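PDB 2R8Q: class I phosphodiesterase PDEB1 from Leishmania major, which has an all-helical catalytic domain of the HD phosphodiesterase clan, carrying zinc and magnesium ions and holding 3-isobutyl-1-methylxanthine in a pocket. Local coordinates for residues V63-L66 / L67-G71; R225-E228 / L229-G233; K236-D239 / T240-R243; S338-A341 / K342-I346. One frame throughout, in Å; residues are numbered along the deposited sequence.

Contact 1: V63-L66 / L67-G71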
# COMPACT_ATOMS: atom_id res chain seq x y z
N VAL A 63 6.50 -25.25 8.78
CA VAL A 63 5.34 -24.47 9.20
C VAL A 63 4.02 -25.17 8.95
O VAL A 63 3.10 -25.06 9.76
CB VAL A 63 5.32 -23.07 8.54
CG1 VAL A 63 6.48 -22.23 9.07
CG2 VAL A 63 5.40 -23.19 7.04
N TYR A 64 3.89 -25.90 7.83
CA TYR A 64 2.63 -26.59 7.58
C TYR A 64 2.39 -27.65 8.64
O TYR A 64 1.28 -27.78 9.16
CB TYR A 64 2.62 -27.25 6.19
CG TYR A 64 1.35 -28.03 5.94
CD1 TYR A 64 1.24 -29.37 6.32
CD2 TYR A 64 0.22 -27.41 5.41
CE1 TYR A 64 0.04 -30.07 6.19
CE2 TYR A 64 -0.99 -28.09 5.28
CZ TYR A 64 -1.07 -29.42 5.67
OH TYR A 64 -2.28 -30.09 5.57
N ASN A 65 3.43 -28.40 8.97
CA ASN A 65 3.32 -29.45 9.98
C ASN A 65 2.99 -28.86 11.35
O ASN A 65 2.06 -29.29 12.03
CB ASN A 65 4.63 -30.24 10.07
CG ASN A 65 4.52 -31.45 10.97
OD1 ASN A 65 4.12 -32.53 10.53
ND2 ASN A 65 4.86 -31.28 12.24
N LEU A 66 3.76 -27.84 11.74
CA LEU A 66 3.57 -27.20 13.03
C LEU A 66 2.17 -26.60 13.18
O LEU A 66 1.50 -26.84 14.18
CB LEU A 66 4.62 -26.11 13.24
CG LEU A 66 4.55 -25.38 14.59
CD1 LEU A 66 4.84 -26.34 15.73
CD2 LEU A 66 5.56 -24.24 14.59
N LEU A 67 1.74 -25.84 12.19
CA LEU A 67 0.43 -25.20 12.26
C LEU A 67 -0.74 -26.16 12.12
O LEU A 67 -1.69 -26.09 12.90
CB LEU A 67 0.33 -24.08 11.22
CG LEU A 67 1.30 -22.92 11.43
CD1 LEU A 67 0.97 -21.81 10.45
CD2 LEU A 67 1.20 -22.40 12.86
N TRP A 68 -0.70 -27.07 11.15
CA TRP A 68 -1.82 -27.99 11.01
C TRP A 68 -1.96 -28.91 12.21
O TRP A 68 -3.07 -29.11 12.72
CB TRP A 68 -1.69 -28.85 9.75
CG TRP A 68 -2.87 -29.75 9.60
CD1 TRP A 68 -2.93 -31.09 9.88
CD2 TRP A 68 -4.20 -29.35 9.27
NE1 TRP A 68 -4.23 -31.54 9.74
CE2 TRP A 68 -5.03 -30.49 9.37
CE3 TRP A 68 -4.79 -28.13 8.89
CZ2 TRP A 68 -6.40 -30.46 9.12
CZ3 TRP A 68 -6.15 -28.09 8.64
CH2 TRP A 68 -6.94 -29.25 8.75
N ASN A 69 -0.85 -29.46 12.67
CA ASN A 69 -0.88 -30.37 13.81
C ASN A 69 -1.22 -29.70 15.14
O ASN A 69 -1.45 -30.38 16.14
CB ASN A 69 0.46 -31.11 13.92
CG ASN A 69 0.64 -32.15 12.83
OD1 ASN A 69 1.76 -32.58 12.54
ND2 ASN A 69 -0.47 -32.57 12.23
N SER A 70 -1.27 -28.37 15.14
CA SER A 70 -1.60 -27.63 16.35
C SER A 70 -3.10 -27.75 16.60
O SER A 70 -3.57 -27.56 17.72
CB SER A 70 -1.24 -26.15 16.21
OG SER A 70 -2.15 -25.49 15.35
N GLY A 71 -3.84 -28.04 15.53
CA GLY A 71 -5.28 -28.16 15.64
C GLY A 71 -6.02 -26.84 15.46
O GLY A 71 -7.24 -26.82 15.31

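Contact 2: R225-E228 / L229-G233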
# COMPACT_ATOMS: atom_id res chain seq x y z
N ARG A 225 4.25 0.97 27.05
CA ARG A 225 2.85 0.59 27.16
C ARG A 225 2.71 -0.80 27.77
O ARG A 225 1.78 -1.05 28.54
CB ARG A 225 2.17 0.68 25.79
CG ARG A 225 2.00 2.13 25.33
CD ARG A 225 1.26 2.27 24.00
NE ARG A 225 2.02 1.73 22.88
CZ ARG A 225 1.78 0.55 22.32
NH1 ARG A 225 0.81 -0.22 22.78
NH2 ARG A 225 2.52 0.14 21.30
N PHE A 226 3.63 -1.70 27.44
CA PHE A 226 3.60 -3.05 28.00
C PHE A 226 3.81 -2.98 29.50
O PHE A 226 3.15 -3.68 30.27
CB PHE A 226 4.70 -3.93 27.39
CG PHE A 226 4.85 -5.25 28.09
CD1 PHE A 226 3.99 -6.30 27.82
CD2 PHE A 226 5.83 -5.42 29.06
CE1 PHE A 226 4.09 -7.52 28.51
CE2 PHE A 226 5.95 -6.63 29.76
CZ PHE A 226 5.08 -7.67 29.48
N THR A 227 4.75 -2.13 29.92
CA THR A 227 5.06 -1.97 31.33
C THR A 227 3.87 -1.41 32.09
O THR A 227 3.58 -1.84 33.21
CB THR A 227 6.27 -1.04 31.52
OG1 THR A 227 7.37 -1.53 30.74
CG2 THR A 227 6.68 -0.99 32.99
N GLU A 228 3.17 -0.44 31.49
CA GLU A 228 2.00 0.14 32.14
C GLU A 228 0.94 -0.94 32.30
O GLU A 228 0.20 -0.96 33.28
CB GLU A 228 1.45 1.30 31.29
CG GLU A 228 0.22 2.00 31.88
CD GLU A 228 0.42 2.47 33.31
OE1 GLU A 228 1.53 2.96 33.63
OE2 GLU A 228 -0.52 2.37 34.12
N LEU A 229 0.87 -1.85 31.33
CA LEU A 229 -0.08 -2.96 31.39
C LEU A 229 0.22 -3.78 32.64
O LEU A 229 -0.69 -4.18 33.37
CB LEU A 229 0.05 -3.84 30.14
CG LEU A 229 -0.67 -5.18 30.16
CD1 LEU A 229 -2.16 -4.96 30.28
CD2 LEU A 229 -0.35 -5.96 28.89
N ALA A 230 1.50 -4.03 32.88
CA ALA A 230 1.93 -4.80 34.03
C ALA A 230 1.78 -3.99 35.32
O ALA A 230 1.53 -4.55 36.39
CB ALA A 230 3.39 -5.23 33.86
N THR A 231 1.93 -2.68 35.21
CA THR A 231 1.81 -1.78 36.36
C THR A 231 0.37 -1.70 36.86
O THR A 231 0.12 -1.65 38.07
CB THR A 231 2.29 -0.36 36.01
OG1 THR A 231 3.69 -0.38 35.74
CG2 THR A 231 2.00 0.60 37.16
N SER A 232 -0.58 -1.67 35.93
CA SER A 232 -1.99 -1.58 36.29
C SER A 232 -2.63 -2.94 36.54
O SER A 232 -3.64 -3.04 37.23
CB SER A 232 -2.76 -0.83 35.19
OG SER A 232 -2.58 -1.43 33.92
N GLY A 233 -2.04 -3.99 35.97
CA GLY A 233 -2.57 -5.33 36.16
C GLY A 233 -3.25 -5.91 34.94
O GLY A 233 -4.25 -5.39 34.46

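Contact 3: K236-D239 / T240-R243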
# COMPACT_ATOMS: atom_id res chain seq x y z
N LYS A 236 -7.31 -10.70 31.63
CA LYS A 236 -7.56 -11.51 30.45
C LYS A 236 -8.86 -11.19 29.72
O LYS A 236 -8.96 -11.40 28.51
CB LYS A 236 -7.52 -13.00 30.80
CG LYS A 236 -7.51 -13.90 29.57
CD LYS A 236 -7.35 -15.36 29.94
CE LYS A 236 -7.36 -16.24 28.70
NZ LYS A 236 -7.25 -17.68 29.06
N ASP A 237 -9.87 -10.69 30.43
CA ASP A 237 -11.13 -10.39 29.76
C ASP A 237 -11.07 -9.08 28.98
O ASP A 237 -12.01 -8.75 28.26
CB ASP A 237 -12.29 -10.36 30.77
CG ASP A 237 -12.15 -9.25 31.80
OD1 ASP A 237 -13.03 -9.14 32.68
OD2 ASP A 237 -11.17 -8.48 31.73
N ASN A 238 -9.97 -8.35 29.10
CA ASN A 238 -9.81 -7.07 28.41
C ASN A 238 -9.16 -7.28 27.04
O ASN A 238 -7.98 -7.62 26.95
CB ASN A 238 -8.96 -6.13 29.26
CG ASN A 238 -8.87 -4.73 28.68
OD1 ASN A 238 -8.72 -4.55 27.47
ND2 ASN A 238 -8.95 -3.72 29.55
N ASP A 239 -9.93 -7.08 25.97
CA ASP A 239 -9.42 -7.26 24.61
C ASP A 239 -8.16 -6.45 24.29
O ASP A 239 -7.30 -6.91 23.54
CB ASP A 239 -10.49 -6.91 23.57
CG ASP A 239 -11.72 -7.78 23.67
OD1 ASP A 239 -11.68 -8.83 24.36
OD2 ASP A 239 -12.73 -7.42 23.04
N THR A 240 -8.06 -5.24 24.82
CA THR A 240 -6.90 -4.41 24.54
C THR A 240 -5.66 -4.95 25.24
O THR A 240 -4.55 -4.81 24.74
CB THR A 240 -7.11 -2.94 24.96
OG1 THR A 240 -7.15 -2.85 26.39
CG2 THR A 240 -8.40 -2.41 24.36
N HIS A 241 -5.85 -5.54 26.41
CA HIS A 241 -4.72 -6.12 27.14
C HIS A 241 -4.17 -7.29 26.34
O HIS A 241 -2.95 -7.41 26.16
CB HIS A 241 -5.16 -6.61 28.52
CG HIS A 241 -5.29 -5.51 29.53
ND1 HIS A 241 -5.41 -5.76 30.88
CD2 HIS A 241 -5.30 -4.16 29.39
CE1 HIS A 241 -5.48 -4.61 31.53
NE2 HIS A 241 -5.42 -3.63 30.65
N ARG A 242 -5.06 -8.15 25.86
CA ARG A 242 -4.62 -9.30 25.09
C ARG A 242 -4.00 -8.86 23.77
O ARG A 242 -3.08 -9.51 23.27
CB ARG A 242 -5.80 -10.26 24.85
CG ARG A 242 -6.44 -10.75 26.15
CD ARG A 242 -7.25 -12.02 25.92
NE ARG A 242 -8.14 -11.88 24.77
CZ ARG A 242 -9.27 -11.18 24.77
NH1 ARG A 242 -9.68 -10.55 25.87
NH2 ARG A 242 -9.99 -11.08 23.66
N ARG A 243 -4.48 -7.76 23.21
CA ARG A 243 -3.92 -7.27 21.95
C ARG A 243 -2.48 -6.83 22.18
O ARG A 243 -1.60 -7.13 21.38
CB ARG A 243 -4.73 -6.09 21.39
CG ARG A 243 -4.24 -5.61 20.03
CD ARG A 243 -4.21 -6.76 19.02
NE ARG A 243 -5.44 -7.55 19.07
CZ ARG A 243 -6.56 -7.22 18.45
NH1 ARG A 243 -6.63 -6.13 17.70
NH2 ARG A 243 -7.64 -7.99 18.59
O HOH W 1 -6.69 -8.95 21.36

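Contact 4: S338-A341 / K342-I346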
# COMPACT_ATOMS: atom_id res chain seq x y z
N SER A 338 23.52 -16.07 29.02
CA SER A 338 24.63 -16.99 28.78
C SER A 338 25.28 -16.68 27.43
O SER A 338 26.48 -16.88 27.25
CB SER A 338 24.16 -18.45 28.84
OG SER A 338 23.15 -18.72 27.88
N ASN A 339 24.48 -16.19 26.48
CA ASN A 339 25.03 -15.84 25.18
C ASN A 339 25.92 -14.60 25.29
O ASN A 339 26.99 -14.55 24.69
CB ASN A 339 23.92 -15.59 24.15
CG ASN A 339 23.32 -16.87 23.61
OD1 ASN A 339 23.92 -17.94 23.70
ND2 ASN A 339 22.13 -16.77 23.02
N ARG A 340 25.48 -13.61 26.06
CA ARG A 340 26.29 -12.40 26.21
C ARG A 340 27.63 -12.78 26.80
O ARG A 340 28.67 -12.27 26.38
CB ARG A 340 25.62 -11.38 27.13
CG ARG A 340 26.38 -10.06 27.16
CD ARG A 340 25.95 -9.15 28.30
NE ARG A 340 26.60 -7.85 28.23
CZ ARG A 340 27.91 -7.64 28.36
NH1 ARG A 340 28.73 -8.66 28.56
NH2 ARG A 340 28.40 -6.41 28.28
N ALA A 341 27.61 -13.69 27.78
CA ALA A 341 28.83 -14.14 28.43
C ALA A 341 29.77 -14.79 27.42
O ALA A 341 30.98 -14.58 27.47
CB ALA A 341 28.49 -15.12 29.55
N LYS A 342 29.21 -15.59 26.52
CA LYS A 342 30.02 -16.27 25.51
C LYS A 342 30.61 -15.27 24.52
O LYS A 342 31.75 -15.43 24.08
CB LYS A 342 29.18 -17.32 24.78
CG LYS A 342 28.72 -18.45 25.69
CD LYS A 342 27.92 -19.51 24.95
CE LYS A 342 27.51 -20.64 25.88
NZ LYS A 342 26.76 -21.70 25.16
N TRP A 343 29.85 -14.24 24.16
CA TRP A 343 30.36 -13.23 23.24
C TRP A 343 31.49 -12.47 23.91
O TRP A 343 32.50 -12.14 23.27
CB TRP A 343 29.25 -12.24 22.84
CG TRP A 343 28.23 -12.78 21.88
CD1 TRP A 343 26.89 -12.87 22.09
CD2 TRP A 343 28.47 -13.27 20.55
NE1 TRP A 343 26.27 -13.38 20.97
CE2 TRP A 343 27.22 -13.64 20.01
CE3 TRP A 343 29.62 -13.44 19.77
CZ2 TRP A 343 27.08 -14.16 18.72
CZ3 TRP A 343 29.49 -13.96 18.48
CH2 TRP A 343 28.22 -14.32 17.98
N GLN A 344 31.33 -12.20 25.20
CA GLN A 344 32.33 -11.47 25.97
C GLN A 344 33.61 -12.30 26.09
O GLN A 344 34.72 -11.76 26.09
CB GLN A 344 31.79 -11.15 27.37
CG GLN A 344 32.70 -10.26 28.21
CD GLN A 344 32.87 -8.88 27.61
OE1 GLN A 344 31.89 -8.14 27.45
NE2 GLN A 344 34.10 -8.51 27.29
N GLU A 345 33.46 -13.62 26.19
CA GLU A 345 34.61 -14.50 26.30
C GLU A 345 35.36 -14.53 24.98
O GLU A 345 36.59 -14.64 24.95
CB GLU A 345 34.15 -15.91 26.69
CG GLU A 345 35.30 -16.87 26.97
CD GLU A 345 34.83 -18.17 27.61
OE1 GLU A 345 34.04 -18.90 26.97
OE2 GLU A 345 35.25 -18.45 28.75
N ILE A 346 34.62 -14.44 23.88
CA ILE A 346 35.23 -14.44 22.55
C ILE A 346 36.05 -13.17 22.38
O ILE A 346 37.08 -13.17 21.71
CB ILE A 346 34.15 -14.51 21.44
CG1 ILE A 346 33.47 -15.88 21.47
CG2 ILE A 346 34.78 -14.25 20.08
CD1 ILE A 346 32.39 -16.06 20.41
O HOH W 2 24.47 -19.72 25.64

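Contact 1: V63-L66 / L67-G71
Y64 and W68 lie side by side near the C-terminal end of helix 55-68, one turn apart and pointing the same way, where a type I beta turn runs from W68 to G71. In Y64 the first torsion puts CG anti to the backbone N (chi1 177°), and W68 does the same, which keeps the two aromatic groups in step. Followed outward, W68 begins with CB tucked beside the backbone oxygen Y64 O at 3.2 Å and over one face of the phenol ring, 4.1 Å from Y64 CE1. Next, W68 CG lies 4.1 Å from Y64 OH, which sits above the indole near its rim. The ring planes are almost parallel, 7° apart, but slid so far that the rings are hardly stacked. Beyond CG the indole leads away from Y64. Y64, buried, packs on E80 and I87 of helix 80-92, while the partly exposed W68 meets E80, so an aromatic pair suits this edge of the helix end. On another side, V63 and L67 are buried against helices 102-118 and 127-139, where branched aliphatic groups fill the interior. G71 takes a positive phi that glycine tolerates readily. S70 OG turns back to donate to L67 O at 2.6 Å, an oxygen that also receives S70 N, and the same hydroxyl is hydrogen-bonded to L72 N.

Contact 2: R225-E228 / L229-G233
The last turn of helix 219-232 is marked by two residues, T231 and S232, that each fold a hydroxyl back onto the carbonyl four positions earlier, on T227 and E228. T231 OG1 donates to T227 O at 2.9 Å, approaching from well above the carbonyl plane, while T231 N reaches the same oxygen at 2.7 Å. S232 repeats the pattern: its OG lies 2.9 Å from E228 O, and its backbone N binds that oxygen from the opposite face of the carbonyl plane. For S232 the hydroxyl sits between the backbone N and the carbonyl carbon (chi1 55°), which turns it back along the helix toward E228. T227 belongs to the same series, since its own OG1 is bonded to L223 O. Over this polar flank the E228 chain bends at its second torsion (54°), so that OE2 comes within 4.0 Å of S232 CB, and OE1 passes near T231 CB. The buried flank is quite different: F226 CD1 and L229 CD2 approach obliquely at 4.5 Å, F226 packing on I321 and N324 of helix 302-324 and L229 on L244 of helix 239-254. G233, with positive phi, ends the helix while still donating its N to L229 O. Threonine and serine therefore suit an exposed helix end: each satisfies its hydroxyl within its own turn and gives the carbonyl it meets a second donor.

Contact 3: K236-D239 / T240-R243
N238 caps helix 239-254, its side chain folded over the first turn so that the amide oxygen faces the backbone NH groups. With CG anti to the backbone N (chi1 -174°), OD1 takes a 2.6 Å hydrogen bond from T240 OG1 and a 3.2 Å one from H241 N, both from the same face of the amide; T240 N adds a weak bond. The rest of the amide lies flat on the H241 imidazole, the planes only 3° apart, with ND2 over the ring toward its rim. N238 CB makes a CH-pi contact 4.0 Å from the H241 ring centroid. H241 ND1 is hydrogen-bonded to E235 N, which helps fix the ring's rotation.

Equally tight is the buried guanidinium of R242. Its NH1 donates to K236 O at 2.9 Å, tying the incoming loop to the helix. NH1 and NH2 together grip a single carboxylate atom, D239 OD1: NH1 at 3.0 Å uses the anti lone pair, whereas NH2 comes from above the carboxylate plane, the two groups standing 87° apart. An arginine suits this place because NE remains available for a salt bridge to E129.

The outer side is looser. A water donates to D239 O at 3.0 Å and bonds only weakly to R243 NE, and the extended K236 chain touches R242 merely with its CG. K236 NZ binds E123 O, while R243 NH1 forms a salt bridge with D209 and R243 a cation-pi contact with Y202, fastening the helix start to helix 197-212, on which the buried R242 also packs through Y202.

Contact 4: S338-A341 / K342-I346
R340 and Q344 run side by side one helical turn apart, their guanidinium and amide planes 21° from parallel. R340 NH1 gives Q344 OE1 a weak hydrogen bond of 3.4 Å, so the firmer anchors lie elsewhere: R340 NE in a salt bridge with D311, Q344 NE2 on D348. On another flank K342 extends its aliphatic chain over a backbone oxygen, CG lying 3.1 Å from S338 O. Its NZ ends at a water, a weak 3.1 Å bond. That water donates to N339 OD1 at 2.7 Å and to S338 OG at 2.8 Å, joining three polar side chains. S338 OG is also bonded to T335 O. On the buried side, with CG anti to the carbonyl carbon (chi1 -74°), the W343 indole is carried back beside N339 O, 3.1 Å from its CD1. A broad indole suits this junction, since it touches both helix 302-324, at I307 and Q306, and helix 262-285, at R266 and F262. With A341, K342 and E345 exposed and W343 buried, the helix is amphipathic; the buried N339 has its ND2 satisfied by V258 O and K260 O, and W343 backs the ligand pocket through Q306.

In the fold
Contacts 2 and 3 are direct neighbours: their centres are 12 Å apart, and L229 CD1 meets H241 CG at 3.3 Å, packing together two successive helices. Helix 239-254, which starts in contact 3, ends at the zinc ligand D254. Contact 1 lies apart, its centre 26 Å from that of contact 3, yet both reach helix 127-139, through L67 and through R242 with E129. The V63 side chain is about 13 Å from the zinc ion and touches helix 102-118, which carries H104. Contact 4 lies near the pocket, the W343 side chain being about 8 Å from 3-isobutyl-1-methylxanthine. Contacts 2 and 4 share helix 302-324, although their centres are 31 Å apart.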